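Local coordinates for mitogen-activated protein kinase, putative (Map kinase-like protein) (Leishmania major, PDB 3PG1) that probably acts as an ATP-dependent serine/threonine protein kinase of the MAP kinase family, at residues R95-L109 / M349-N361. Residues are numbered along the deposited sequence; the frame is centred on the assembly and turned at random.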
loop_
_atom_site.group_PDB
_atom_site.type_symbol
_atom_site.label_atom_id
_atom_site.label_comp_id
_atom_site.label_asym_id
_atom_site.label_seq_id
_atom_site.Cartn_x
_atom_site.Cartn_y
_atom_site.Cartn_z
ATOM N N ARG A 95 8.212 13.132 -5.967
ATOM C CA ARG A 95 8.305 14.137 -7.044
ATOM C C ARG A 95 9.366 15.124 -6.624
ATOM O O ARG A 95 10.038 15.742 -7.461
ATOM C CB ARG A 95 6.983 14.923 -7.211
ATOM C CG ARG A 95 5.877 14.174 -7.942
ATOM C CD ARG A 95 6.083 14.121 -9.436
ATOM N NE ARG A 95 5.727 15.376 -10.097
ATOM C CZ ARG A 95 5.370 15.459 -11.374
ATOM N NH1 ARG A 95 5.297 14.365 -12.124
ATOM N NH2 ARG A 95 5.069 16.635 -11.909
ATOM N N ASP A 96 9.460 15.320 -5.302
ATOM C CA ASP A 96 10.388 16.255 -4.679
ATOM C C ASP A 96 10.490 16.002 -3.179
ATOM O O ASP A 96 9.564 15.485 -2.561
ATOM C CB ASP A 96 9.934 17.699 -4.938
ATOM C CG ASP A 96 11.008 18.756 -4.847
ATOM O OD1 ASP A 96 12.167 18.401 -4.552
ATOM O OD2 ASP A 96 10.686 19.944 -5.064
ATOM N N ILE A 97 11.625 16.404 -2.608
ATOM C CA ILE A 97 11.953 16.315 -1.189
ATOM C C ILE A 97 12.973 17.417 -0.849
ATOM O O ILE A 97 13.937 17.640 -1.593
ATOM C CB ILE A 97 12.416 14.896 -0.759
ATOM C CG1 ILE A 97 12.646 14.836 0.780
ATOM C CG2 ILE A 97 13.641 14.400 -1.586
ATOM C CD1 ILE A 97 12.871 13.506 1.376
ATOM N N PHE A 98 12.721 18.125 0.255
ATOM C CA PHE A 98 13.572 19.212 0.748
ATOM C C PHE A 98 13.442 19.345 2.259
ATOM O O PHE A 98 12.350 19.150 2.805
ATOM C CB PHE A 98 13.371 20.552 -0.016
ATOM C CG PHE A 98 11.958 20.936 -0.398
ATOM C CD1 PHE A 98 11.341 20.372 -1.512
ATOM C CD2 PHE A 98 11.275 21.917 0.305
ATOM C CE1 PHE A 98 10.034 20.728 -1.865
ATOM C CE2 PHE A 98 9.979 22.294 -0.069
ATOM C CZ PHE A 98 9.362 21.688 -1.143
ATOM N N VAL A 99 14.575 19.599 2.936
ATOM C CA VAL A 99 14.666 19.689 4.393
ATOM C C VAL A 99 15.176 21.037 4.859
ATOM O O VAL A 99 16.194 21.528 4.358
ATOM C CB VAL A 99 15.496 18.533 5.017
ATOM C CG1 VAL A 99 14.677 17.254 5.120
ATOM C CG2 VAL A 99 16.798 18.286 4.248
ATOM N N HIS A 100 14.464 21.638 5.820
ATOM C CA HIS A 100 14.861 22.912 6.409
ATOM C C HIS A 100 15.293 22.636 7.841
ATOM O O HIS A 100 14.450 22.399 8.706
ATOM C CB HIS A 100 13.724 23.954 6.349
ATOM C CG HIS A 100 14.059 25.257 7.032
ATOM N ND1 HIS A 100 13.289 25.745 8.082
ATOM C CD2 HIS A 100 15.092 26.108 6.819
ATOM C CE1 HIS A 100 13.862 26.877 8.453
ATOM N NE2 HIS A 100 14.952 27.135 7.729
ATOM N N PHE A 101 16.608 22.597 8.070
ATOM C CA PHE A 101 17.156 22.368 9.400
ATOM C C PHE A 101 17.425 23.702 10.106
ATOM O O PHE A 101 18.088 24.580 9.545
ATOM C CB PHE A 101 18.427 21.504 9.338
ATOM C CG PHE A 101 18.212 20.064 8.923
ATOM C CD1 PHE A 101 17.415 19.212 9.684
ATOM C CD2 PHE A 101 18.851 19.542 7.804
ATOM C CE1 PHE A 101 17.222 17.882 9.303
ATOM C CE2 PHE A 101 18.675 18.201 7.439
ATOM C CZ PHE A 101 17.863 17.381 8.192
ATOM N N GLU A 102 16.879 23.846 11.328
ATOM C CA GLU A 102 17.017 25.016 12.194
ATOM C C GLU A 102 17.299 24.518 13.626
ATOM O O GLU A 102 16.453 23.855 14.233
ATOM C CB GLU A 102 15.754 25.889 12.112
ATOM C CG GLU A 102 15.905 27.295 12.667
ATOM C CD GLU A 102 14.786 28.226 12.248
ATOM O OE1 GLU A 102 14.878 28.803 11.140
ATOM O OE2 GLU A 102 13.804 28.359 13.012
ATOM N N GLU A 103 18.519 24.823 14.125
ATOM C CA GLU A 103 19.124 24.424 15.404
ATOM C C GLU A 103 18.234 24.143 16.646
ATOM O O GLU A 103 18.307 23.011 17.138
ATOM C CB GLU A 103 20.358 25.273 15.745
ATOM C CG GLU A 103 21.570 24.438 16.120
ATOM C CD GLU A 103 22.759 25.224 16.638
ATOM O OE1 GLU A 103 23.027 25.162 17.859
ATOM O OE2 GLU A 103 23.437 25.886 15.819
ATOM N N PRO A 104 17.399 25.077 17.183
ATOM C CA PRO A 104 16.618 24.738 18.387
ATOM C C PRO A 104 15.315 23.978 18.105
ATOM O O PRO A 104 14.223 24.506 18.334
ATOM C CB PRO A 104 16.403 26.103 19.078
ATOM C CG PRO A 104 16.947 27.154 18.115
ATOM C CD PRO A 104 17.154 26.477 16.789
ATOM N N ALA A 105 15.442 22.716 17.628
ATOM C CA ALA A 105 14.341 21.802 17.283
ATOM C C ALA A 105 13.228 22.473 16.442
ATOM O O ALA A 105 12.041 22.396 16.775
ATOM C CB ALA A 105 13.775 21.148 18.542
ATOM N N MET A 106 13.642 23.164 15.363
ATOM C CA MET A 106 12.758 23.873 14.427
ATOM C C MET A 106 12.911 23.288 12.993
ATOM O O MET A 106 12.697 23.986 11.994
ATOM C CB MET A 106 13.044 25.392 14.453
ATOM C CG MET A 106 12.757 26.066 15.790
ATOM S SD MET A 106 10.999 26.384 16.102
ATOM C CE MET A 106 10.812 27.963 15.261
ATOM N N HIS A 107 13.266 21.992 12.915
ATOM C CA HIS A 107 13.478 21.264 11.660
ATOM C C HIS A 107 12.169 20.912 10.967
ATOM O O HIS A 107 11.238 20.411 11.612
ATOM C CB HIS A 107 14.340 20.008 11.881
ATOM C CG HIS A 107 15.483 20.203 12.835
ATOM N ND1 HIS A 107 15.518 19.557 14.060
ATOM C CD2 HIS A 107 16.584 20.981 12.722
ATOM C CE1 HIS A 107 16.636 19.959 14.644
ATOM N NE2 HIS A 107 17.304 20.825 13.882
ATOM N N LYS A 108 12.111 21.176 9.641
ATOM C CA LYS A 108 10.953 20.900 8.780
ATOM C C LYS A 108 11.330 20.028 7.580
ATOM O O LYS A 108 12.427 20.155 7.032
ATOM C CB LYS A 108 10.289 22.205 8.295
ATOM C CG LYS A 108 9.463 22.909 9.365
ATOM C CD LYS A 108 9.190 24.362 9.040
ATOM C CE LYS A 108 8.749 25.141 10.259
ATOM N NZ LYS A 108 9.763 26.152 10.659
ATOM N N LEU A 109 10.402 19.157 7.173
ATOM C CA LEU A 109 10.559 18.266 6.026
ATOM C C LEU A 109 9.339 18.390 5.123
ATOM O O LEU A 109 8.195 18.405 5.593
ATOM C CB LEU A 109 10.839 16.810 6.464
ATOM C CG LEU A 109 10.600 15.656 5.459
ATOM C CD1 LEU A 109 11.577 15.694 4.293
ATOM C CD2 LEU A 109 10.716 14.327 6.138
ATOM N N MET A 349 20.894 10.628 11.444
ATOM C CA MET A 349 19.710 10.534 10.583
ATOM C C MET A 349 19.563 11.757 9.676
ATOM O O MET A 349 19.212 11.593 8.504
ATOM C CB MET A 349 18.438 10.356 11.423
ATOM C CG MET A 349 18.325 9.008 12.082
ATOM S SD MET A 349 16.809 8.929 13.052
ATOM C CE MET A 349 17.329 7.828 14.350
ATOM N N HIS A 350 19.823 12.982 10.221
ATOM C CA HIS A 350 19.774 14.264 9.503
ATOM C C HIS A 350 20.708 14.233 8.292
ATOM O O HIS A 350 20.358 14.767 7.235
ATOM C CB HIS A 350 20.173 15.421 10.437
ATOM C CG HIS A 350 19.084 15.918 11.343
ATOM N ND1 HIS A 350 19.226 17.099 12.046
ATOM C CD2 HIS A 350 17.869 15.389 11.623
ATOM C CE1 HIS A 350 18.102 17.251 12.728
ATOM N NE2 HIS A 350 17.259 16.245 12.508
ATOM N N LYS A 351 21.896 13.585 8.451
ATOM C CA LYS A 351 22.893 13.375 7.395
ATOM C C LYS A 351 22.297 12.468 6.310
ATOM O O LYS A 351 22.510 12.729 5.127
ATOM C CB LYS A 351 24.171 12.738 7.964
ATOM N N ILE A 352 21.538 11.421 6.716
ATOM C CA ILE A 352 20.871 10.496 5.782
ATOM C C ILE A 352 19.788 11.250 4.995
ATOM O O ILE A 352 19.681 11.024 3.796
ATOM C CB ILE A 352 20.367 9.167 6.431
ATOM C CG1 ILE A 352 21.500 8.447 7.209
ATOM C CG2 ILE A 352 19.743 8.215 5.375
ATOM C CD1 ILE A 352 21.013 7.348 8.183
ATOM N N PHE A 353 19.044 12.187 5.640
ATOM C CA PHE A 353 18.040 13.014 4.962
ATOM C C PHE A 353 18.711 13.871 3.889
ATOM O O PHE A 353 18.221 13.915 2.756
ATOM C CB PHE A 353 17.250 13.900 5.942
ATOM C CG PHE A 353 16.149 13.204 6.715
ATOM C CD1 PHE A 353 16.292 12.935 8.072
ATOM C CD2 PHE A 353 14.954 12.849 6.092
ATOM C CE1 PHE A 353 15.267 12.312 8.789
ATOM C CE2 PHE A 353 13.928 12.227 6.812
ATOM C CZ PHE A 353 14.086 11.978 8.158
ATOM N N THR A 354 19.868 14.489 4.231
ATOM C CA THR A 354 20.680 15.298 3.315
ATOM C C THR A 354 21.184 14.411 2.166
ATOM O O THR A 354 21.112 14.825 1.007
ATOM C CB THR A 354 21.814 16.020 4.072
ATOM O OG1 THR A 354 21.277 16.661 5.231
ATOM C CG2 THR A 354 22.526 17.058 3.216
ATOM N N ALA A 355 21.627 13.173 2.490
ATOM C CA ALA A 355 22.090 12.178 1.519
ATOM C C ALA A 355 20.930 11.697 0.635
ATOM O O ALA A 355 21.138 11.449 -0.556
ATOM C CB ALA A 355 22.724 10.997 2.237
ATOM N N GLU A 356 19.712 11.581 1.211
ATOM C CA GLU A 356 18.508 11.165 0.483
ATOM C C GLU A 356 18.032 12.274 -0.449
ATOM O O GLU A 356 17.544 11.965 -1.534
ATOM C CB GLU A 356 17.383 10.707 1.432
ATOM C CG GLU A 356 17.588 9.320 2.032
ATOM C CD GLU A 356 17.565 8.148 1.065
ATOM O OE1 GLU A 356 16.755 8.179 0.109
ATOM O OE2 GLU A 356 18.348 7.193 1.271
ATOM N N VAL A 357 18.201 13.558 -0.042
ATOM C CA VAL A 357 17.846 14.736 -0.856
ATOM C C VAL A 357 18.895 14.905 -1.989
ATOM O O VAL A 357 18.533 15.296 -3.103
ATOM C CB VAL A 357 17.621 16.018 0.011
ATOM C CG1 VAL A 357 17.481 17.283 -0.839
ATOM C CG2 VAL A 357 16.401 15.861 0.912
ATOM N N GLU A 358 20.176 14.541 -1.711
ATOM C CA GLU A 358 21.288 14.620 -2.667
ATOM C C GLU A 358 21.137 13.618 -3.818
ATOM O O GLU A 358 21.118 14.034 -4.976
ATOM C CB GLU A 358 22.643 14.450 -1.958
ATOM N N ARG A 359 20.984 12.305 -3.493
ATOM C CA ARG A 359 20.794 11.205 -4.452
ATOM C C ARG A 359 19.532 11.432 -5.292
ATOM O O ARG A 359 19.462 10.982 -6.441
ATOM C CB ARG A 359 20.708 9.853 -3.719
ATOM N N PHE A 360 18.546 12.147 -4.704
ATOM C CA PHE A 360 17.291 12.525 -5.345
ATOM C C PHE A 360 17.535 13.539 -6.488
ATOM O O PHE A 360 17.078 13.307 -7.610
ATOM C CB PHE A 360 16.276 13.082 -4.308
ATOM C CG PHE A 360 14.994 13.544 -4.954
ATOM C CD1 PHE A 360 14.843 14.864 -5.369
ATOM C CD2 PHE A 360 13.981 12.640 -5.247
ATOM C CE1 PHE A 360 13.697 15.269 -6.050
ATOM C CE2 PHE A 360 12.834 13.047 -5.925
ATOM C CZ PHE A 360 12.709 14.354 -6.334
ATOM N N ASN A 361 18.217 14.665 -6.186
ATOM C CA ASN A 361 18.506 15.730 -7.157
ATOM C C ASN A 361 19.552 15.327 -8.210
ATOM O O ASN A 361 20.747 15.240 -7.927
ATOM C CB ASN A 361 18.884 17.049 -6.456
ATOM C CG ASN A 361 17.780 17.681 -5.633
ATOM O OD1 ASN A 361 17.941 17.943 -4.434
ATOM N ND2 ASN A 361 16.645 17.977 -6.261
#
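Three aromatic rings hold one end of this contact: His350 of the helix meets Phe101 with a ring face and His107 with a ring edge, both partners belonging to the hairpin of strands 96-100 and 108-114. Phe101 stacks on one face of the His350 imidazole, centroids 4.2 Å apart and planes 29° from parallel, with CE1 above the middle of the smaller ring. Towards His107 the same imidazole turns its edge, so His350 CE1 points into the centre of the His107 face, 3.6 Å from His107 CE1, in a T-shaped pair. The rotation of His350 is further fixed by the hydrogen bond from its NE2 to Leu67 O.

Phe353 CB lies at the edge of the Phe101 ring, while its own ring reaches Leu109 CD2 (CE2 to CD2, 3.9 Å) and touches Cys73 and Leu77 of helix 70-85. Val357 sits closer to the strand, its CG2 3.9 Å from Ile97 CG1. Farther along the chain, Phe360, with CG anti to the backbone N (chi1 177°), turns a ring face to Ile97 CG2, a CH-pi contact 4.1 Å from CG2 to the ring centroid; the ring's edge meets Arg95 O.

No hydrogen bond links the two segments. Thr354 OG1, which borders the Phe101 edge, instead bonds back to His350 O, and Glu356 reaches helix 70-85 through a salt bridge to Arg81.

Residues 349-360 of the C-terminal helix run nearly antiparallel to strand 96-100, their axes 145° apart. That strand is an outer one of the five-stranded antiparallel kinase N-lobe sheet, a placement consistent with the C-terminal extension of MAP kinases returning to that lobe.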